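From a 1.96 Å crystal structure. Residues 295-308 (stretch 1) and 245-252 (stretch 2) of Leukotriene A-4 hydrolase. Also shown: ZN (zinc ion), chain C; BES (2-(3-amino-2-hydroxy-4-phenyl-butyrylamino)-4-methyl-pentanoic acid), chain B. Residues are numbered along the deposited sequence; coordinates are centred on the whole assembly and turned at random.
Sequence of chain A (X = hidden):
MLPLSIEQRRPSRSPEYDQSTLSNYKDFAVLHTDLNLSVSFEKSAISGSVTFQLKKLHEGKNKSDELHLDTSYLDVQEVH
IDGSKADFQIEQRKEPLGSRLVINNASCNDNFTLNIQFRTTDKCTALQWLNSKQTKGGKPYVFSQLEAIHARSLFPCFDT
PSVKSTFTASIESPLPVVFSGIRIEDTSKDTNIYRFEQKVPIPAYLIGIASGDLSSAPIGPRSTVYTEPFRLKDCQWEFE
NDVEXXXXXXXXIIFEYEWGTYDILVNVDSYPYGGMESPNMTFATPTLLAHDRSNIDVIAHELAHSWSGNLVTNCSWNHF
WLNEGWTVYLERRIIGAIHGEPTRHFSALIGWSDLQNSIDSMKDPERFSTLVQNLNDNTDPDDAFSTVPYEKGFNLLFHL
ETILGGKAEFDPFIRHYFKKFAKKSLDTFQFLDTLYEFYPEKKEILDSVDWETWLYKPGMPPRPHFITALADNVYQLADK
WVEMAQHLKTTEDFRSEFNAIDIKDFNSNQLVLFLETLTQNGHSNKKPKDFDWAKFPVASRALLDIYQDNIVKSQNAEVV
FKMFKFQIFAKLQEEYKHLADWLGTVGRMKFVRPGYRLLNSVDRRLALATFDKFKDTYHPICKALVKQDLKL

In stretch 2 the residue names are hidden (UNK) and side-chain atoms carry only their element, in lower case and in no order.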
# COMPACT_ATOMS: atom_id res chain seq x y z
N ASN A 295 -11.47 9.97 5.85
CA ASN A 295 -10.42 9.00 5.53
C ASN A 295 -9.49 9.36 4.38
O ASN A 295 -8.82 8.49 3.83
CB ASN A 295 -11.05 7.65 5.20
CG ASN A 295 -11.76 7.06 6.38
OD1 ASN A 295 -11.47 7.40 7.53
ND2 ASN A 295 -12.71 6.16 6.10
N ILE A 296 -9.44 10.63 4.00
CA ILE A 296 -8.77 10.96 2.75
C ILE A 296 -7.23 10.98 2.78
O ILE A 296 -6.59 11.09 1.73
CB ILE A 296 -9.33 12.26 2.14
CG1 ILE A 296 -9.42 13.35 3.21
CG2 ILE A 296 -10.71 12.00 1.54
CD1 ILE A 296 -10.15 14.57 2.73
N ASP A 297 -6.64 10.83 3.96
CA ASP A 297 -5.19 10.87 4.06
C ASP A 297 -4.60 9.70 3.27
O ASP A 297 -3.48 9.78 2.76
CB ASP A 297 -4.78 10.85 5.53
CG ASP A 297 -5.59 11.84 6.36
OD1 ASP A 297 -6.25 12.72 5.76
OD2 ASP A 297 -5.57 11.72 7.61
N VAL A 298 -5.36 8.62 3.13
CA VAL A 298 -4.91 7.53 2.27
C VAL A 298 -4.63 8.08 0.87
O VAL A 298 -3.82 7.52 0.13
CB VAL A 298 -5.95 6.39 2.16
CG1 VAL A 298 -5.47 5.34 1.15
CG2 VAL A 298 -6.19 5.76 3.54
N ILE A 299 -5.33 9.15 0.51
CA ILE A 299 -5.06 9.80 -0.77
C ILE A 299 -3.79 10.68 -0.72
O ILE A 299 -3.06 10.74 -1.68
CB ILE A 299 -6.27 10.61 -1.31
CG1 ILE A 299 -7.51 9.72 -1.42
CG2 ILE A 299 -5.94 11.14 -2.69
CD1 ILE A 299 -7.38 8.63 -2.50
N ALA A 300 -3.52 11.35 0.40
CA ALA A 300 -2.24 12.04 0.56
C ALA A 300 -1.08 11.05 0.46
O ALA A 300 -0.01 11.38 -0.05
CB ALA A 300 -2.19 12.77 1.88
N HIS A 301 -1.29 9.84 0.97
CA HIS A 301 -0.31 8.77 0.86
C HIS A 301 -0.03 8.38 -0.60
O HIS A 301 1.09 8.47 -1.05
CB HIS A 301 -0.74 7.53 1.65
CG HIS A 301 0.33 6.48 1.72
ND1 HIS A 301 1.27 6.45 2.73
CD2 HIS A 301 0.64 5.47 0.88
CE1 HIS A 301 2.11 5.44 2.51
NE2 HIS A 301 1.75 4.83 1.39
N GLU A 302 -1.05 7.95 -1.33
CA GLU A 302 -0.84 7.55 -2.72
C GLU A 302 -0.32 8.73 -3.54
O GLU A 302 0.47 8.55 -4.46
CB GLU A 302 -2.15 7.08 -3.36
CG GLU A 302 -2.93 6.06 -2.54
CD GLU A 302 -2.13 4.82 -2.24
OE1 GLU A 302 -2.51 4.09 -1.30
OE2 GLU A 302 -1.11 4.59 -2.92
N LEU A 303 -0.76 9.93 -3.21
CA LEU A 303 -0.28 11.11 -3.92
C LEU A 303 1.21 11.32 -3.71
O LEU A 303 1.93 11.67 -4.64
CB LEU A 303 -1.01 12.35 -3.43
CG LEU A 303 -0.41 13.68 -3.90
CD1 LEU A 303 -0.55 13.80 -5.41
CD2 LEU A 303 -1.13 14.83 -3.20
N ALA A 304 1.69 11.17 -2.47
CA ALA A 304 3.12 11.37 -2.21
C ALA A 304 3.98 10.36 -2.98
O ALA A 304 5.11 10.68 -3.39
CB ALA A 304 3.41 11.32 -0.71
N HIS A 305 3.45 9.16 -3.21
CA HIS A 305 4.14 8.15 -4.01
C HIS A 305 4.54 8.68 -5.38
O HIS A 305 5.54 8.24 -5.98
CB HIS A 305 3.29 6.90 -4.19
CG HIS A 305 3.50 5.87 -3.13
ND1 HIS A 305 4.75 5.38 -2.82
CD2 HIS A 305 2.62 5.23 -2.31
CE1 HIS A 305 4.64 4.49 -1.84
NE2 HIS A 305 3.36 4.38 -1.52
N SER A 306 3.77 9.64 -5.88
CA SER A 306 4.08 10.21 -7.20
C SER A 306 5.55 10.59 -7.23
O SER A 306 6.24 10.38 -8.24
CB SER A 306 3.21 11.43 -7.50
OG SER A 306 1.85 11.04 -7.55
N TRP A 307 6.05 11.12 -6.12
CA TRP A 307 7.48 11.39 -5.97
C TRP A 307 8.29 10.19 -5.44
O TRP A 307 9.21 9.71 -6.11
CB TRP A 307 7.70 12.62 -5.08
CG TRP A 307 7.22 13.91 -5.71
CD1 TRP A 307 7.98 14.78 -6.46
CD2 TRP A 307 5.91 14.46 -5.65
NE1 TRP A 307 7.20 15.83 -6.87
CE2 TRP A 307 5.93 15.67 -6.39
CE3 TRP A 307 4.70 14.06 -5.06
CZ2 TRP A 307 4.81 16.48 -6.54
CZ3 TRP A 307 3.58 14.87 -5.21
CH2 TRP A 307 3.65 16.06 -5.95
N SER A 308 7.94 9.70 -4.25
CA SER A 308 8.73 8.66 -3.60
C SER A 308 8.15 7.30 -3.92
O SER A 308 7.25 6.83 -3.27
CB SER A 308 8.73 8.85 -2.09
OG SER A 308 7.41 9.09 -1.64
N UNK A 245 -6.18 20.59 -3.36
CA UNK A 245 -5.44 21.14 -2.23
C UNK A 245 -4.27 20.24 -1.83
O UNK A 245 -3.18 20.73 -1.57
c UNK A 245 -7.84 21.12 1.46
c UNK A 245 -6.40 21.36 -1.05
c UNK A 245 -5.74 21.80 0.24
c UNK A 245 -6.81 22.22 1.25
n UNK A 245 -9.15 21.66 1.98
N UNK A 246 -4.48 18.92 -1.78
CA UNK A 246 -3.39 17.99 -1.52
C UNK A 246 -2.30 18.11 -2.58
O UNK A 246 -1.09 18.14 -2.26
c UNK A 246 -4.61 16.16 -0.26
c UNK A 246 -6.04 14.61 0.94
c UNK A 246 -5.35 14.98 -0.21
c UNK A 246 -4.56 16.95 0.86
c UNK A 246 -5.98 15.41 2.06
c UNK A 246 -3.89 16.55 -1.51
c UNK A 246 -5.25 16.58 2.02
N UNK A 247 -2.69 18.15 -3.84
CA UNK A 247 -1.67 18.19 -4.87
C UNK A 247 -0.81 19.43 -4.70
O UNK A 247 0.41 19.34 -4.67
c UNK A 247 -3.65 16.71 -7.87
c UNK A 247 -2.22 18.11 -6.31
c UNK A 247 -1.04 18.09 -7.30
c UNK A 247 -3.02 16.83 -6.50
N UNK A 248 -1.46 20.59 -4.58
CA UNK A 248 -0.75 21.88 -4.48
C UNK A 248 0.10 21.96 -3.21
O UNK A 248 1.17 22.56 -3.21
c UNK A 248 -2.32 23.32 -5.94
n UNK A 248 -4.30 24.35 -6.92
c UNK A 248 -3.41 24.38 -5.92
o UNK A 248 -3.46 25.21 -5.01
c UNK A 248 -1.74 23.06 -4.54
N UNK A 249 -0.37 21.33 -2.14
CA UNK A 249 0.44 21.23 -0.92
C UNK A 249 1.73 20.41 -1.13
O UNK A 249 2.82 20.84 -0.72
c UNK A 249 -0.37 20.65 0.24
o UNK A 249 -1.49 21.51 0.52
c UNK A 249 0.51 20.55 1.47
N UNK A 250 1.61 19.25 -1.76
CA UNK A 250 2.78 18.43 -2.06
C UNK A 250 3.76 19.15 -2.96
O UNK A 250 4.98 19.07 -2.77
c UNK A 250 2.35 17.11 -2.71
N UNK A 251 3.23 19.83 -3.97
CA UNK A 251 4.06 20.56 -4.92
C UNK A 251 4.88 21.68 -4.26
O UNK A 251 5.99 21.95 -4.67
c UNK A 251 3.20 21.15 -6.03
c UNK A 251 1.84 20.78 -8.17
o UNK A 251 0.92 21.58 -7.84
c UNK A 251 2.70 20.13 -7.07
o UNK A 251 2.07 20.49 -9.36
N UNK A 252 4.31 22.32 -3.24
CA UNK A 252 5.02 23.38 -2.53
C UNK A 252 6.15 22.80 -1.69
O UNK A 252 7.22 23.38 -1.60
n UNK A 252 3.69 28.03 1.59
c UNK A 252 4.74 25.27 -0.83
c UNK A 252 4.06 24.18 -1.65
c UNK A 252 3.75 26.19 -0.12
c UNK A 252 4.49 27.38 0.52
ZN ZN C . 2.60 3.31 0.04
N2 BES B . 1.25 0.04 -2.78
C1 BES B . 1.13 0.13 -1.34
C6 BES B . 0.45 -1.12 -0.78
C7 BES B . 1.31 -2.34 -1.05
C8 BES B . 2.67 -2.29 -0.77
C12 BES B . 0.75 -3.49 -1.59
C9 BES B . 3.47 -3.40 -1.02
C11 BES B . 1.55 -4.60 -1.84
C10 BES B . 2.91 -4.56 -1.55
C2 BES B . 0.33 1.38 -0.93
O2 BES B . 0.87 2.62 -1.41
C3 BES B . 0.30 1.41 0.56
O3 BES B . 1.30 1.68 1.23
N1 BES B . -0.91 1.08 1.01
C4 BES B . -1.37 0.98 2.38
C13 BES B . -2.05 2.32 2.62
C14 BES B . -1.53 3.03 3.86
C15 BES B . -1.81 4.52 3.77
C16 BES B . -0.04 2.77 4.09
C5 BES B . -2.41 -0.11 2.40
O1 BES B . -2.61 -0.73 3.46
O4 BES B . -3.03 -0.35 1.33

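Position 245 carries four carbons in a row ending in a nitrogen, and the chain runs into exposed surroundings without touching stretch 1. An unbranched carbon chain tipped by a single nitrogen is lysine, K245; its charged end is well placed at the surface, where it finds a hydrogen-bonding partner elsewhere in the structure.

Position 246 has one carbon and then a ring of six carbons, with no oxygen. The CA-to-CB bond points toward stretch 1, and the ring lies against I296 and A300; the all-carbon ring makes it phenylalanine, F246. The CB of A300 sits over one face of the F246 ring, 4.4 Å from CE2, while CG1 of I296 comes within 4.2 Å of CZ of F246. A flat apolar ring suits this buried place beside the small alanine, close to the helix backbone: CD2 of F246 is 4.1 Å from N of A300.

At position 247 there are four carbons, forked at the first, one arm two carbons long; the longer arm comes within 4.1 Å of CD1 of L303 through its inner carbon. This is isoleucine, I247, and that carbon is CG1; an apolar branched chain suits the buried setting.

Position 248 shows three carbons, the third carrying one oxygen and one nitrogen, and touches nothing on stretch 1. This amide is glutamine, Q248, whose CA-to-CB bond points away from stretch 1; its exposure suits a polar group.

Position 249 has one carbon carrying an oxygen and a carbon, and touches nothing on stretch 1. It is threonine, T249. The OG1 of T249 donates a hydrogen bond to O of K245 at 2.8 Å, so the hydroxyl is satisfied by its own helix.

Position 250 has a single side-chain carbon, its CB, 3.6 Å from CZ3 of W307 and 4.2 Å from CD2 of L303: alanine, A250. The short side chain suits a place where two large neighbours approach.

Position 251 has three carbons, the third carrying two oxygens; its second carbon lies 4.2 Å from CZ2 of W307, at the edge of the indole. This is glutamate, E251, whose aliphatic part meets the ring while both carboxylate oxygens are hydrogen-bonded elsewhere in the structure.

Position 252 again has four carbons in a row ending in nitrogen, out of reach of stretch 1. This is lysine, K252; a charged amine on a long chain suits this exposed position.

The two helices cross at -44°, with axes 10.3 Å apart at closest approach, and the stretches bury 370 Å² without a hydrogen bond between them. The side chains meet mainly through apolar contacts: F246 covers I296 and A300, CD2 of L303 lies 3.7 Å from CB of F246, and W307 meets A250.

Stretch 2, residues 245-252: KFIQTAEK
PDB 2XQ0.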